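Pumilio homolog 23 (Arabidopsis thaliana, PDB 5WZJ) binds RNA sequence-specifically through a superhelix of pumilio repeats and probably regulates translation and mRNA stability of its targets. Local coordinates at residues V134-P139 / L205-S210; S106-L111 / L152-C157; K221-Q224 / Y228-L231. One frame throughout, in Å; residues are numbered along the deposited sequence.

Contact 1. Residues V134-P139 / L205-S210; sequences VIVDNP and LTYLLS
Val136, on the last turn of helix 121-137, meets the middle of helix 202-213 at Leu208, where the two CA atoms come within 6.4 Å. The two segments meet by van der Waals packing, with no hydrogen bond between them. Val136 is the projecting piece. Its CG2 lies beside its own backbone N and reaches the other backbone, 3.9 Å from Tyr207 O and equally 3.9 Å from Leu208 O, and it also sits above one face of the Tyr207 ring, displaced toward the rim. Its second branch, CG1, meets the hydroxyl end of the same ring obliquely, 4.1 Å from Tyr207 OH. The tyrosine gets there because its CG stands opposite the backbone N (chi1 164°), which swings the ring out of its own helix and lays it against helix 121-137, where Cys132 and Lys133 also touch it. Val136 thus touches both the ring and two successive carbonyl oxygens. On the more deeply buried flank, Ile135 CG2 approaches Leu208 CD1 at 4.1 Å, the two side chains crossing at a slant. Leu208 CD1 also lies 4.3 Å from Val136 CG2, so one methyl serves two neighbours. Leu155 of helix 146-160 touches both Ile135 and Leu208. The nearest atom of the bound RNA is about 13 Å away, so the contact is structural packing between adjoining helices. Apolar stacking of helices in this way is what builds the right-handed superhelix of a pumilio-repeat protein, a NOP9-like one in this case.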
loop_
_atom_site.group_PDB
_atom_site.type_symbol
_atom_site.label_atom_id
_atom_site.label_comp_id
_atom_site.label_asym_id
_atom_site.label_seq_id
_atom_site.Cartn_x
_atom_site.Cartn_y
_atom_site.Cartn_z
ATOM N N VAL A 134 -31.456 -6.764 3.163
ATOM C CA VAL A 134 -32.047 -5.653 2.419
ATOM C C VAL A 134 -31.121 -5.225 1.291
ATOM O O VAL A 134 -31.583 -4.833 0.211
ATOM C CB VAL A 134 -32.397 -4.465 3.348
ATOM C CG1 VAL A 134 -31.144 -3.802 3.910
ATOM C CG2 VAL A 134 -33.242 -3.429 2.610
ATOM N N ILE A 135 -29.807 -5.325 1.495
ATOM C CA ILE A 135 -28.880 -4.922 0.440
ATOM C C ILE A 135 -28.959 -5.894 -0.728
ATOM O O ILE A 135 -29.115 -5.491 -1.889
ATOM C CB ILE A 135 -27.443 -4.806 0.989
ATOM C CG1 ILE A 135 -27.351 -3.593 1.924
ATOM C CG2 ILE A 135 -26.435 -4.707 -0.180
ATOM C CD1 ILE A 135 -26.048 -3.492 2.695
ATOM N N VAL A 136 -28.888 -7.190 -0.431
ATOM C CA VAL A 136 -28.877 -8.222 -1.470
ATOM C C VAL A 136 -30.159 -8.183 -2.298
ATOM O O VAL A 136 -30.156 -8.523 -3.487
ATOM C CB VAL A 136 -28.649 -9.590 -0.791
ATOM C CG1 VAL A 136 -29.187 -10.749 -1.622
ATOM C CG2 VAL A 136 -27.161 -9.767 -0.513
ATOM N N ASP A 137 -31.261 -7.751 -1.696
ATOM C CA ASP A 137 -32.519 -7.653 -2.428
ATOM C C ASP A 137 -32.439 -6.669 -3.602
ATOM O O ASP A 137 -33.181 -6.818 -4.583
ATOM C CB ASP A 137 -33.630 -7.238 -1.468
ATOM C CG ASP A 137 -34.961 -7.038 -2.180
ATOM O OD1 ASP A 137 -35.543 -8.059 -2.616
ATOM O OD2 ASP A 137 -35.409 -5.868 -2.316
ATOM N N ASN A 138 -31.559 -5.649 -3.524
ATOM C CA ASN A 138 -31.446 -4.626 -4.570
ATOM C C ASN A 138 -30.114 -3.883 -4.452
ATOM O O ASN A 138 -30.093 -2.756 -3.932
ATOM C CB ASN A 138 -32.598 -3.613 -4.472
ATOM C CG ASN A 138 -32.588 -2.608 -5.621
ATOM O OD1 ASN A 138 -32.493 -2.993 -6.793
ATOM N ND2 ASN A 138 -32.654 -1.319 -5.294
ATOM N N PRO A 139 -28.985 -4.460 -4.929
ATOM C CA PRO A 139 -27.668 -3.927 -4.543
ATOM C C PRO A 139 -26.993 -2.972 -5.515
ATOM O O PRO A 139 -26.029 -2.299 -5.129
ATOM C CB PRO A 139 -26.824 -5.196 -4.401
ATOM C CG PRO A 139 -27.370 -6.094 -5.526
ATOM C CD PRO A 139 -28.883 -5.818 -5.519
ATOM N N LEU A 205 -20.332 -13.063 4.880
ATOM C CA LEU A 205 -19.521 -12.483 3.809
ATOM C C LEU A 205 -19.854 -13.130 2.468
ATOM O O LEU A 205 -20.099 -12.436 1.471
ATOM C CB LEU A 205 -18.035 -12.638 4.131
ATOM C CG LEU A 205 -17.044 -12.098 3.089
ATOM C CD1 LEU A 205 -17.231 -10.591 2.892
ATOM C CD2 LEU A 205 -15.608 -12.392 3.491
ATOM N N THR A 206 -19.904 -14.466 2.440
ATOM C CA THR A 206 -20.224 -15.186 1.205
ATOM C C THR A 206 -21.607 -14.808 0.696
ATOM O O THR A 206 -21.791 -14.528 -0.493
ATOM C CB THR A 206 -20.120 -16.699 1.448
ATOM O OG1 THR A 206 -18.765 -17.023 1.800
ATOM C CG2 THR A 206 -20.530 -17.491 0.198
ATOM N N TYR A 207 -22.589 -14.771 1.600
ATOM C CA TYR A 207 -23.957 -14.438 1.224
ATOM C C TYR A 207 -24.048 -13.022 0.670
ATOM O O TYR A 207 -24.683 -12.792 -0.366
ATOM C CB TYR A 207 -24.869 -14.603 2.444
ATOM C CG TYR A 207 -26.233 -13.949 2.346
ATOM C CD1 TYR A 207 -27.222 -14.481 1.523
ATOM C CD2 TYR A 207 -26.553 -12.824 3.117
ATOM C CE1 TYR A 207 -28.488 -13.892 1.441
ATOM C CE2 TYR A 207 -27.816 -12.219 3.041
ATOM C CZ TYR A 207 -28.780 -12.769 2.202
ATOM O OH TYR A 207 -30.038 -12.212 2.120
ATOM N N LEU A 208 -23.430 -12.054 1.359
ATOM C CA LEU A 208 -23.474 -10.671 0.890
ATOM C C LEU A 208 -22.815 -10.544 -0.479
ATOM O O LEU A 208 -23.404 -9.997 -1.419
ATOM C CB LEU A 208 -22.791 -9.746 1.908
ATOM C CG LEU A 208 -22.531 -8.316 1.424
ATOM C CD1 LEU A 208 -23.857 -7.602 1.056
ATOM C CD2 LEU A 208 -21.761 -7.539 2.505
ATOM N N LEU A 209 -21.598 -11.079 -0.614
ATOM C CA LEU A 209 -20.862 -10.953 -1.868
ATOM C C LEU A 209 -21.584 -11.655 -3.015
ATOM O O LEU A 209 -21.650 -11.119 -4.125
ATOM C CB LEU A 209 -19.432 -11.496 -1.709
ATOM C CG LEU A 209 -18.531 -11.430 -2.957
ATOM C CD1 LEU A 209 -18.486 -10.017 -3.511
ATOM C CD2 LEU A 209 -17.097 -11.946 -2.675
ATOM N N SER A 210 -22.158 -12.839 -2.772
ATOM C CA SER A 210 -22.910 -13.493 -3.845
ATOM C C SER A 210 -24.089 -12.635 -4.301
ATOM O O SER A 210 -24.403 -12.586 -5.498
ATOM C CB SER A 210 -23.391 -14.879 -3.407
ATOM O OG SER A 210 -22.274 -15.759 -3.305
#

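Contact 2. Residues S106-L111 / L152-C157; sequences SALKSL and LRRLLC. With nucleotides of chain B.
Leu108 and Leu155 mark the closest backbone approach, CA to CA 6.7 Å, of two helices that run side by side in nearly the same direction, their short axes 9.9 Å apart and inclined by 15°. The CB of Leu108 is directed toward the other helix and rests on Arg154 CD at 3.7 Å, while Leu108 CD1 reaches past to the backbone, 3.7 Å from Leu155 N. Leu155 meets it with CB and one methyl. The aliphatic part of Arg154 therefore belongs to the apolar seam, and only its end is polar. Its CG lies opposite the backbone N (chi1 -178°) and the chain then bends at chi3 (-56°), which turns the guanidinium back so that the extended Lys109 passes over it. Lys109 CE sits above the centre of one face, 3.5 Å from Arg154 CZ. The two charges remain near each other, Lys109 NZ being 4.3 Å from Arg154 NH2, but the like charges are probably offset by the salt bridges from Arg154 NE to Glu105 and from Arg154 NH1 to Asp165. With an alanine here, Glu105 and Asp165 would probably each lose a cationic partner, and Lys109 the flat group beneath its CE. The adjacent Arg153 turns away from this seam to the RNA. In nearly straight bonds its NH1 donates to N3 of C9 of chain B at 2.9 Å and its NH2 to O2 of the same base, also 2.9 Å, with the base at the guanidinium edge; bonds to Ser149 O from NE and to Tyr170 O from NH1 fix its rotation. One helix that packs on the preceding repeat with one flank and reads a base with another is characteristic of PUF repeats, whose base-reading helices line the inner surface of the superhelix.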
loop_
_atom_site.group_PDB
_atom_site.type_symbol
_atom_site.label_atom_id
_atom_site.label_comp_id
_atom_site.label_asym_id
_atom_site.label_seq_id
_atom_site.Cartn_x
_atom_site.Cartn_y
_atom_site.Cartn_z
ATOM N N SER A 106 -20.990 4.581 11.166
ATOM C CA SER A 106 -20.844 4.612 12.620
ATOM C C SER A 106 -21.508 3.397 13.252
ATOM O O SER A 106 -20.996 2.845 14.232
ATOM C CB SER A 106 -21.428 5.910 13.199
ATOM O OG SER A 106 -20.539 7.006 12.983
ATOM N N ALA A 107 -22.639 2.951 12.697
ATOM C CA ALA A 107 -23.262 1.733 13.211
ATOM C C ALA A 107 -22.344 0.536 13.017
ATOM O O ALA A 107 -22.211 -0.303 13.916
ATOM C CB ALA A 107 -24.611 1.482 12.537
ATOM N N LEU A 108 -21.681 0.459 11.856
ATOM C CA LEU A 108 -20.767 -0.647 11.582
ATOM C C LEU A 108 -19.529 -0.589 12.474
ATOM O O LEU A 108 -19.105 -1.615 13.020
ATOM C CB LEU A 108 -20.372 -0.639 10.101
ATOM C CG LEU A 108 -21.551 -0.838 9.134
ATOM C CD1 LEU A 108 -21.096 -0.763 7.659
ATOM C CD2 LEU A 108 -22.223 -2.172 9.413
ATOM N N LYS A 109 -18.930 0.599 12.626
ATOM C CA LYS A 109 -17.771 0.744 13.502
ATOM C C LYS A 109 -18.111 0.342 14.925
ATOM O O LYS A 109 -17.295 -0.277 15.615
ATOM C CB LYS A 109 -17.272 2.192 13.499
ATOM C CG LYS A 109 -16.657 2.669 12.210
ATOM C CD LYS A 109 -16.164 4.105 12.399
ATOM C CE LYS A 109 -15.573 4.675 11.124
ATOM N NZ LYS A 109 -15.216 6.119 11.317
ATOM N N SER A 110 -19.304 0.727 15.381
ATOM C CA SER A 110 -19.758 0.395 16.725
ATOM C C SER A 110 -19.943 -1.113 16.900
ATOM O O SER A 110 -19.558 -1.673 17.931
ATOM C CB SER A 110 -21.062 1.146 17.010
ATOM O OG SER A 110 -21.498 0.998 18.355
ATOM N N LEU A 111 -20.548 -1.786 15.911
ATOM C CA LEU A 111 -20.603 -3.249 15.930
ATOM C C LEU A 111 -19.211 -3.847 16.007
ATOM O O LEU A 111 -18.976 -4.812 16.744
ATOM C CB LEU A 111 -21.286 -3.782 14.670
ATOM C CG LEU A 111 -22.759 -4.093 14.575
ATOM C CD1 LEU A 111 -23.008 -4.726 13.197
ATOM C CD2 LEU A 111 -23.178 -5.016 15.703
ATOM N N LEU A 152 -20.598 -0.180 1.924
ATOM C CA LEU A 152 -20.468 -1.588 1.534
ATOM C C LEU A 152 -19.062 -2.118 1.802
ATOM O O LEU A 152 -18.903 -3.236 2.308
ATOM C CB LEU A 152 -20.811 -1.764 0.050
ATOM C CG LEU A 152 -22.295 -1.820 -0.340
ATOM C CD1 LEU A 152 -22.460 -1.853 -1.861
ATOM C CD2 LEU A 152 -22.955 -3.043 0.297
ATOM N N ARG A 153 -18.039 -1.328 1.476
ATOM C CA ARG A 153 -16.662 -1.695 1.807
ATOM C C ARG A 153 -16.500 -1.966 3.299
ATOM O O ARG A 153 -15.929 -2.988 3.698
ATOM C CB ARG A 153 -15.706 -0.588 1.345
ATOM C CG ARG A 153 -15.449 -0.644 -0.173
ATOM C CD ARG A 153 -14.573 0.508 -0.658
ATOM N NE ARG A 153 -15.371 1.645 -1.103
ATOM C CZ ARG A 153 -14.842 2.810 -1.466
ATOM N NH1 ARG A 153 -13.524 2.983 -1.411
ATOM N NH2 ARG A 153 -15.622 3.796 -1.874
ATOM N N ARG A 154 -16.984 -1.049 4.143
ATOM C CA ARG A 154 -16.884 -1.262 5.586
ATOM C C ARG A 154 -17.657 -2.505 6.004
ATOM O O ARG A 154 -17.153 -3.327 6.782
ATOM C CB ARG A 154 -17.378 -0.029 6.354
ATOM C CG ARG A 154 -17.242 -0.173 7.888
ATOM C CD ARG A 154 -17.481 1.161 8.627
ATOM N NE ARG A 154 -16.591 2.222 8.167
ATOM C CZ ARG A 154 -15.326 2.356 8.560
ATOM N NH1 ARG A 154 -14.802 1.492 9.414
ATOM N NH2 ARG A 154 -14.578 3.338 8.083
ATOM N N LEU A 155 -18.862 -2.689 5.454
ATOM C CA LEU A 155 -19.673 -3.859 5.799
ATOM C C LEU A 155 -18.993 -5.164 5.395
ATOM O O LEU A 155 -19.018 -6.139 6.153
ATOM C CB LEU A 155 -21.041 -3.758 5.132
ATOM C CG LEU A 155 -21.951 -4.962 5.320
ATOM C CD1 LEU A 155 -22.285 -5.151 6.809
ATOM C CD2 LEU A 155 -23.215 -4.779 4.482
ATOM N N LEU A 156 -18.424 -5.216 4.183
ATOM C CA LEU A 156 -17.654 -6.384 3.768
ATOM C C LEU A 156 -16.524 -6.662 4.751
ATOM O O LEU A 156 -16.310 -7.808 5.155
ATOM C CB LEU A 156 -17.090 -6.173 2.355
ATOM C CG LEU A 156 -18.101 -6.224 1.200
ATOM C CD1 LEU A 156 -17.543 -5.499 -0.024
ATOM C CD2 LEU A 156 -18.451 -7.665 0.852
ATOM N N CYS A 157 -15.778 -5.617 5.137
ATOM C CA CYS A 157 -14.676 -5.795 6.082
ATOM C C CYS A 157 -15.175 -6.351 7.410
ATOM O O CYS A 157 -14.560 -7.257 7.984
ATOM C CB CYS A 157 -13.939 -4.467 6.305
ATOM S SG CYS A 157 -12.902 -3.925 4.930
ATOM P P C B 9 -9.772 11.411 -6.442
ATOM O OP1 C B 9 -10.029 12.847 -6.720
ATOM O OP2 C B 9 -8.597 11.021 -5.619
ATOM O "O5'" C B 9 -11.040 10.787 -5.690
ATOM C "C5'" C B 9 -12.366 10.909 -6.197
ATOM C "C4'" C B 9 -13.339 10.234 -5.259
ATOM O "O4'" C B 9 -13.083 8.817 -5.236
ATOM C "C3'" C B 9 -13.264 10.701 -3.804
ATOM O "O3'" C B 9 -14.294 11.641 -3.567
ATOM C "C2'" C B 9 -13.432 9.430 -2.952
ATOM O "O2'" C B 9 -14.691 9.412 -2.288
ATOM C "C1'" C B 9 -13.375 8.285 -3.976
ATOM N N1 C B 9 -12.375 7.250 -3.643
ATOM C C2 C B 9 -12.855 6.166 -2.921
ATOM O O2 C B 9 -14.068 6.174 -2.633
ATOM N N3 C B 9 -12.001 5.167 -2.578
ATOM C C4 C B 9 -10.716 5.243 -2.923
ATOM N N4 C B 9 -9.901 4.247 -2.561
ATOM C C5 C B 9 -10.203 6.356 -3.669
ATOM C C6 C B 9 -11.058 7.334 -4.007
#

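Contact 3. Residues K221-Q224 / Y228-L231; sequences KYLQ and YSSL. With nucleotides of chain B.
Ser229 holds OG between its backbone N and carbonyl carbon (chi1 55°), and this turns the hydroxyl across to helix 217-223, where Leu223 O receives it. The short loop between helices 217-223 and 227-239 turns a corner within the fourth pumilio repeat, and the bond ties the two together. It is short, Ser229 OG to Leu223 O 2.7 Å, and comes in the carbonyl plane on a lone pair, at 112° to the C=O. Leu223 also packs on the serine with its side chain: CG opposite its carbonyl carbon (chi1 -64°) sends CD2 to within 3.6 Å of Ser229 CB. Beyond it, helix 140-144 touches the leucine through Leu140, Met143 and Cys144. At the start of the second helix, Asp226 accepts a bond from Ser229 N, so this serine is gripped by backbone and side chain alike. Ser230 has its CB near Gln224 O, and its hydroxyl is hydrogen-bonded with Ser285 O and with Gln234 NE2. The other flank of the same turn faces the RNA. Tyr228 OH lies 3.6 Å from C4' of C9 of chain B, while O2 of that nucleotide comes to the edge of the tyrosine ring. Leu231 divides its branches between two bases: CD1 rests 3.5 Å from N3 of C9 of chain B, and CD2 lies 3.4 Å from N1 of A8 of chain B.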
loop_
_atom_site.group_PDB
_atom_site.type_symbol
_atom_site.label_atom_id
_atom_site.label_comp_id
_atom_site.label_asym_id
_atom_site.label_seq_id
_atom_site.Cartn_x
_atom_site.Cartn_y
_atom_site.Cartn_z
ATOM N N LYS A 221 -20.725 -6.051 -16.891
ATOM C CA LYS A 221 -19.819 -5.331 -17.784
ATOM C C LYS A 221 -19.694 -3.867 -17.383
ATOM O O LYS A 221 -18.627 -3.258 -17.549
ATOM C CB LYS A 221 -20.299 -5.464 -19.237
ATOM C CG LYS A 221 -19.362 -4.851 -20.304
ATOM C CD LYS A 221 -19.377 -5.618 -21.660
ATOM C CE LYS A 221 -20.679 -5.400 -22.459
ATOM N NZ LYS A 221 -20.890 -6.294 -23.677
ATOM N N TYR A 222 -20.752 -3.287 -16.820
ATOM C CA TYR A 222 -20.654 -1.891 -16.435
ATOM C C TYR A 222 -20.281 -1.696 -14.973
ATOM O O TYR A 222 -19.714 -0.652 -14.639
ATOM C CB TYR A 222 -21.952 -1.169 -16.827
ATOM C CG TYR A 222 -21.947 -1.128 -18.349
ATOM C CD1 TYR A 222 -21.116 -0.230 -19.028
ATOM C CD2 TYR A 222 -22.664 -2.064 -19.106
ATOM C CE1 TYR A 222 -21.051 -0.211 -20.416
ATOM C CE2 TYR A 222 -22.606 -2.056 -20.497
ATOM C CZ TYR A 222 -21.793 -1.125 -21.148
ATOM O OH TYR A 222 -21.730 -1.104 -22.530
ATOM N N LEU A 223 -20.508 -2.691 -14.110
ATOM C CA LEU A 223 -19.878 -2.645 -12.790
ATOM C C LEU A 223 -18.355 -2.610 -12.913
ATOM O O LEU A 223 -17.677 -1.996 -12.081
ATOM C CB LEU A 223 -20.326 -3.844 -11.947
ATOM C CG LEU A 223 -21.820 -3.940 -11.569
ATOM C CD1 LEU A 223 -22.073 -5.195 -10.742
ATOM C CD2 LEU A 223 -22.330 -2.706 -10.814
ATOM N N GLN A 224 -17.812 -3.254 -13.957
ATOM C CA GLN A 224 -16.368 -3.289 -14.186
ATOM C C GLN A 224 -15.778 -1.891 -14.326
ATOM O O GLN A 224 -14.642 -1.643 -13.900
ATOM C CB GLN A 224 -16.064 -4.097 -15.460
ATOM C CG GLN A 224 -16.180 -5.607 -15.324
ATOM C CD GLN A 224 -15.912 -6.317 -16.643
ATOM O OE1 GLN A 224 -15.725 -5.676 -17.677
ATOM N NE2 GLN A 224 -15.902 -7.638 -16.613
ATOM N N TYR A 228 -17.191 3.290 -8.419
ATOM C CA TYR A 228 -17.617 2.938 -7.074
ATOM C C TYR A 228 -17.914 1.445 -6.944
ATOM O O TYR A 228 -17.586 0.837 -5.922
ATOM C CB TYR A 228 -18.795 3.832 -6.675
ATOM C CG TYR A 228 -18.276 5.227 -6.367
ATOM C CD1 TYR A 228 -17.402 5.423 -5.309
ATOM C CD2 TYR A 228 -18.605 6.330 -7.165
ATOM C CE1 TYR A 228 -16.893 6.683 -5.019
ATOM C CE2 TYR A 228 -18.087 7.606 -6.889
ATOM C CZ TYR A 228 -17.232 7.765 -5.807
ATOM O OH TYR A 228 -16.708 8.994 -5.488
ATOM N N SER A 229 -18.497 0.815 -7.961
ATOM C CA SER A 229 -18.670 -0.635 -7.852
ATOM C C SER A 229 -17.324 -1.349 -7.973
ATOM O O SER A 229 -17.104 -2.381 -7.322
ATOM C CB SER A 229 -19.657 -1.149 -8.915
ATOM O OG SER A 229 -19.240 -0.752 -10.216
ATOM N N SER A 230 -16.403 -0.817 -8.787
ATOM C CA SER A 230 -15.080 -1.427 -8.871
ATOM C C SER A 230 -14.397 -1.420 -7.506
ATOM O O SER A 230 -13.823 -2.431 -7.082
ATOM C CB SER A 230 -14.234 -0.698 -9.913
ATOM O OG SER A 230 -12.886 -1.111 -9.847
ATOM N N LEU A 231 -14.503 -0.298 -6.786
ATOM C CA LEU A 231 -13.944 -0.184 -5.441
ATOM C C LEU A 231 -14.552 -1.206 -4.479
ATOM O O LEU A 231 -13.837 -1.795 -3.660
ATOM C CB LEU A 231 -14.153 1.241 -4.917
ATOM C CG LEU A 231 -13.163 2.266 -5.479
ATOM C CD1 LEU A 231 -13.695 3.694 -5.299
ATOM C CD2 LEU A 231 -11.830 2.086 -4.769
ATOM P P C B 9 -9.772 11.411 -6.442
ATOM O OP1 C B 9 -10.029 12.847 -6.720
ATOM O OP2 C B 9 -8.597 11.021 -5.619
ATOM O "O5'" C B 9 -11.040 10.787 -5.690
ATOM C "C5'" C B 9 -12.366 10.909 -6.197
ATOM C "C4'" C B 9 -13.339 10.234 -5.259
ATOM O "O4'" C B 9 -13.083 8.817 -5.236
ATOM C "C3'" C B 9 -13.264 10.701 -3.804
ATOM O "O3'" C B 9 -14.294 11.641 -3.567
ATOM C "C2'" C B 9 -13.432 9.430 -2.952
ATOM O "O2'" C B 9 -14.691 9.412 -2.288
ATOM C "C1'" C B 9 -13.375 8.285 -3.976
ATOM N N1 C B 9 -12.375 7.250 -3.643
ATOM C C2 C B 9 -12.855 6.166 -2.921
ATOM O O2 C B 9 -14.068 6.174 -2.633
ATOM N N3 C B 9 -12.001 5.167 -2.578
ATOM C C4 C B 9 -10.716 5.243 -2.923
ATOM N N4 C B 9 -9.901 4.247 -2.561
ATOM C C5 C B 9 -10.203 6.356 -3.669
ATOM C C6 C B 9 -11.058 7.334 -4.007
ATOM P P A B 8 -5.953 10.382 -11.363
ATOM O OP1 A B 8 -6.902 11.458 -11.736
ATOM O OP2 A B 8 -4.807 10.679 -10.482
ATOM O "O5'" A B 8 -6.735 9.193 -10.668
ATOM C "C5'" A B 8 -7.190 9.307 -9.340
ATOM C "C4'" A B 8 -8.661 9.030 -9.304
ATOM O "O4'" A B 8 -8.899 7.628 -9.602
ATOM C "C3'" A B 8 -9.347 9.280 -7.971
ATOM O "O3'" A B 8 -9.747 10.644 -7.863
ATOM C "C2'" A B 8 -10.528 8.335 -8.029
ATOM O "O2'" A B 8 -11.524 8.941 -8.844
ATOM C "C1'" A B 8 -9.935 7.139 -8.795
ATOM N N9 A B 8 -9.362 6.067 -7.945
ATOM C C8 A B 8 -8.323 6.097 -7.034
ATOM N N7 A B 8 -8.064 4.924 -6.484
ATOM C C5 A B 8 -8.962 4.056 -7.084
ATOM C C6 A B 8 -9.204 2.671 -6.964
ATOM N N6 A B 8 -8.557 1.831 -6.149
ATOM N N1 A B 8 -10.188 2.146 -7.734
ATOM C C2 A B 8 -10.878 2.933 -8.569
ATOM N N3 A B 8 -10.744 4.241 -8.764
ATOM C C4 A B 8 -9.750 4.744 -7.995
#

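All three contacts lie inside the NOP9-like PUF repeat domain. Along the chain contacts 1 and 2 interleave, helix 121-137 following helix 100-112, whereas contact 3 opens after both have closed. The centres of contacts 1 and 2 are about 14 Å apart, and the two meet through helix 146-160, whose Leu156 packs on Leu208. The centre of contact 3 sits about 16 Å from that of contact 1, which it does not touch, and about 20 Å from that of contact 2, which it meets through Arg153 against Leu231 and Tyr228. Apolar packing between helices is thus continuous, by way of helix 146-160, with the surface that receives C9 of chain B.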